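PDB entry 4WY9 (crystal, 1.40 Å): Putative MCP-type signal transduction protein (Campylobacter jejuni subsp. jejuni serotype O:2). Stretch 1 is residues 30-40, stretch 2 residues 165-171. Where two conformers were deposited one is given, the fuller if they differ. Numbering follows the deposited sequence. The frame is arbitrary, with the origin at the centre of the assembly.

Stretch 1, residues 30-40: IFGEMIALNKS
Stretch 2 165-171: AVNVAIP

Helix 30-40 packs on strand 165-171 of the same chain, the two running in nearly the same direction (24° between N-to-C directions, signed crossing angle -24°) with their axes 8.6 Å apart at closest approach; both elements extend beyond these residues. The helix is regular, phi/psi near -62/-43, with i to i-4 bonds such as I35 N to F31 O (2.9 Å) and N38 N to M34 O (2.9 Å). The strand is extended up to I170, phi from -112° (N167) to -151° (A169) and psi from 129° (V168) to 161° (A165), then -67/152 at P171. Register is set by two CA-CA pairs, I35 with V168 and N38 with I170, each 7.2 Å.

Strand alternation points V166, V168 and I170 toward the helix, while N167 and A169 point away; N167 satisfies its amide elsewhere in the structure. Contact is mainly apolar and buries 382 Å² in all. F31 (chi1 -88°, chi2 -73°) leaves the helix sideways, but its ring end swings nearer, placing CE1 3.9 Å from V166 CG1 (V166 p) at an oblique angle. One turn on, I35 (m, t) sets CG1 3.9 Å from V168 CG1, and M34 (m, t, p) runs out straight at chi2 and bends at chi3, which leaves CE 4.5 Å from V168 CG2. V168 (t), compact and branched, fits among these side chains and is the most covered residue. I170 (m, t) reaches the helix backbone: its CD1 lies 3.8 Å from N38 C and 3.7 Å from K39 N. K39 (m, t, t, m), partly exposed, adds CG at 3.7 Å from I170 CD1, so the aliphatic part of its chain makes the contact.

The polar element is N38 (t, chi2 1°), buried and pointing toward the strand. Its ND2 stands 3.4 Å from V168 O, 3.7 Å from A169 CA and 3.8 Å from I170 CG1, so the amide meets the strand ND2 first, with OD1 turned from it.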

# COMPACT_ATOMS: atom_id res chain seq x y z
N ILE A 30 3.29 -9.44 -2.37
CA ILE A 30 4.12 -8.28 -2.10
C ILE A 30 3.73 -7.63 -0.78
O ILE A 30 4.60 -7.33 0.06
CB ILE A 30 4.02 -7.29 -3.26
CG1 ILE A 30 4.79 -7.84 -4.46
CG2 ILE A 30 4.53 -5.88 -2.88
CD1 ILE A 30 4.47 -7.20 -5.79
N PHE A 31 2.43 -7.45 -0.55
CA PHE A 31 1.98 -6.92 0.74
C PHE A 31 2.48 -7.84 1.86
O PHE A 31 2.93 -7.36 2.90
CB PHE A 31 0.45 -6.83 0.81
CG PHE A 31 -0.11 -5.56 0.30
CD1 PHE A 31 0.00 -4.38 1.02
CD2 PHE A 31 -0.86 -5.51 -0.85
CE1 PHE A 31 -0.56 -3.22 0.58
CE2 PHE A 31 -1.48 -4.33 -1.30
CZ PHE A 31 -1.32 -3.20 -0.59
N GLY A 32 2.34 -9.15 1.68
CA GLY A 32 2.71 -10.08 2.72
C GLY A 32 4.17 -10.00 3.07
O GLY A 32 4.53 -10.08 4.25
N GLU A 33 5.03 -9.84 2.08
CA GLU A 33 6.46 -9.69 2.31
C GLU A 33 6.73 -8.43 3.09
O GLU A 33 7.53 -8.45 4.05
CB GLU A 33 7.23 -9.71 1.00
CG GLU A 33 7.26 -11.06 0.35
CD GLU A 33 8.04 -11.07 -0.94
OE1 GLU A 33 8.97 -10.26 -1.08
OE2 GLU A 33 7.76 -11.91 -1.82
N MET A 34 6.13 -7.31 2.70
CA MET A 34 6.35 -6.06 3.42
C MET A 34 5.92 -6.17 4.85
O MET A 34 6.65 -5.76 5.77
CB MET A 34 5.58 -4.95 2.77
CG MET A 34 6.09 -4.57 1.43
SD MET A 34 5.10 -3.24 0.77
CE MET A 34 5.30 -2.02 2.07
N ILE A 35 4.75 -6.75 5.07
CA ILE A 35 4.20 -6.86 6.41
C ILE A 35 5.06 -7.76 7.30
O ILE A 35 5.28 -7.46 8.48
CB ILE A 35 2.75 -7.37 6.35
CG1 ILE A 35 1.87 -6.27 5.77
CG2 ILE A 35 2.25 -7.78 7.69
CD1 ILE A 35 0.56 -6.75 5.26
N ALA A 36 5.58 -8.85 6.74
CA ALA A 36 6.44 -9.72 7.53
C ALA A 36 7.70 -8.97 7.99
O ALA A 36 8.17 -9.16 9.12
CB ALA A 36 6.79 -10.96 6.76
N LEU A 37 8.26 -8.13 7.12
CA LEU A 37 9.44 -7.37 7.51
C LEU A 37 9.05 -6.37 8.61
O LEU A 37 9.77 -6.16 9.57
CB LEU A 37 10.09 -6.67 6.32
CG LEU A 37 10.75 -7.54 5.27
CD1 LEU A 37 11.48 -6.65 4.29
CD2 LEU A 37 11.69 -8.51 5.91
N ASN A 38 7.93 -5.68 8.42
CA ASN A 38 7.52 -4.67 9.40
C ASN A 38 7.32 -5.32 10.75
O ASN A 38 7.66 -4.74 11.78
CB ASN A 38 6.25 -3.99 8.93
CG ASN A 38 6.06 -2.59 9.43
OD1 ASN A 38 6.84 -2.04 10.13
ND2 ASN A 38 4.94 -2.06 9.07
N LYS A 39 6.69 -6.49 10.77
CA LYS A 39 6.46 -7.21 12.02
C LYS A 39 7.76 -7.60 12.68
O LYS A 39 7.90 -7.54 13.90
CB LYS A 39 5.60 -8.47 11.81
CG LYS A 39 4.13 -8.20 11.63
CD LYS A 39 3.39 -9.52 11.38
CE LYS A 39 1.91 -9.33 11.50
NZ LYS A 39 1.44 -9.06 12.90
N SER A 40 8.73 -7.99 11.87
CA SER A 40 10.04 -8.39 12.42
C SER A 40 10.65 -7.20 13.15
O SER A 40 11.06 -7.32 14.32
CB SER A 40 10.97 -8.88 11.29
OG SER A 40 12.25 -9.22 11.80
N ALA A 165 0.67 6.11 -3.16
CA ALA A 165 1.25 5.25 -2.15
C ALA A 165 0.24 4.59 -1.26
O ALA A 165 -0.88 5.06 -1.11
CB ALA A 165 2.20 6.04 -1.30
N VAL A 166 0.67 3.51 -0.60
CA VAL A 166 -0.05 2.99 0.55
C VAL A 166 0.95 2.75 1.68
O VAL A 166 2.10 2.39 1.44
CB VAL A 166 -0.83 1.71 0.22
CG1 VAL A 166 0.10 0.56 -0.25
CG2 VAL A 166 -1.67 1.26 1.40
N ASN A 167 0.49 2.97 2.91
CA ASN A 167 1.33 2.83 4.07
C ASN A 167 0.92 1.66 4.93
O ASN A 167 -0.26 1.37 5.08
CB ASN A 167 1.33 4.11 4.88
CG ASN A 167 2.06 5.22 4.19
OD1 ASN A 167 3.28 5.35 4.34
ND2 ASN A 167 1.35 5.96 3.37
N VAL A 168 1.93 1.03 5.54
CA VAL A 168 1.78 -0.10 6.41
C VAL A 168 2.56 0.25 7.66
O VAL A 168 3.71 0.65 7.53
CB VAL A 168 2.32 -1.38 5.78
CG1 VAL A 168 2.22 -2.54 6.70
CG2 VAL A 168 1.52 -1.70 4.45
N ALA A 169 1.96 0.13 8.84
CA ALA A 169 2.62 0.58 10.06
C ALA A 169 2.21 -0.19 11.29
O ALA A 169 1.09 -0.73 11.37
CB ALA A 169 2.36 2.08 10.26
N ILE A 170 3.11 -0.25 12.26
CA ILE A 170 2.91 -0.99 13.51
C ILE A 170 3.44 -0.17 14.68
O ILE A 170 4.51 0.45 14.57
CB ILE A 170 3.62 -2.36 13.46
CG1 ILE A 170 3.15 -3.17 12.25
CG2 ILE A 170 3.44 -3.16 14.72
CD1 ILE A 170 3.87 -4.49 12.09
N PRO A 171 2.71 -0.14 15.81
CA PRO A 171 3.21 0.55 17.03
C PRO A 171 4.42 -0.13 17.63
O PRO A 171 4.60 -1.34 17.48
CB PRO A 171 2.04 0.45 18.00
CG PRO A 171 1.28 -0.75 17.53
CD PRO A 171 1.38 -0.70 16.03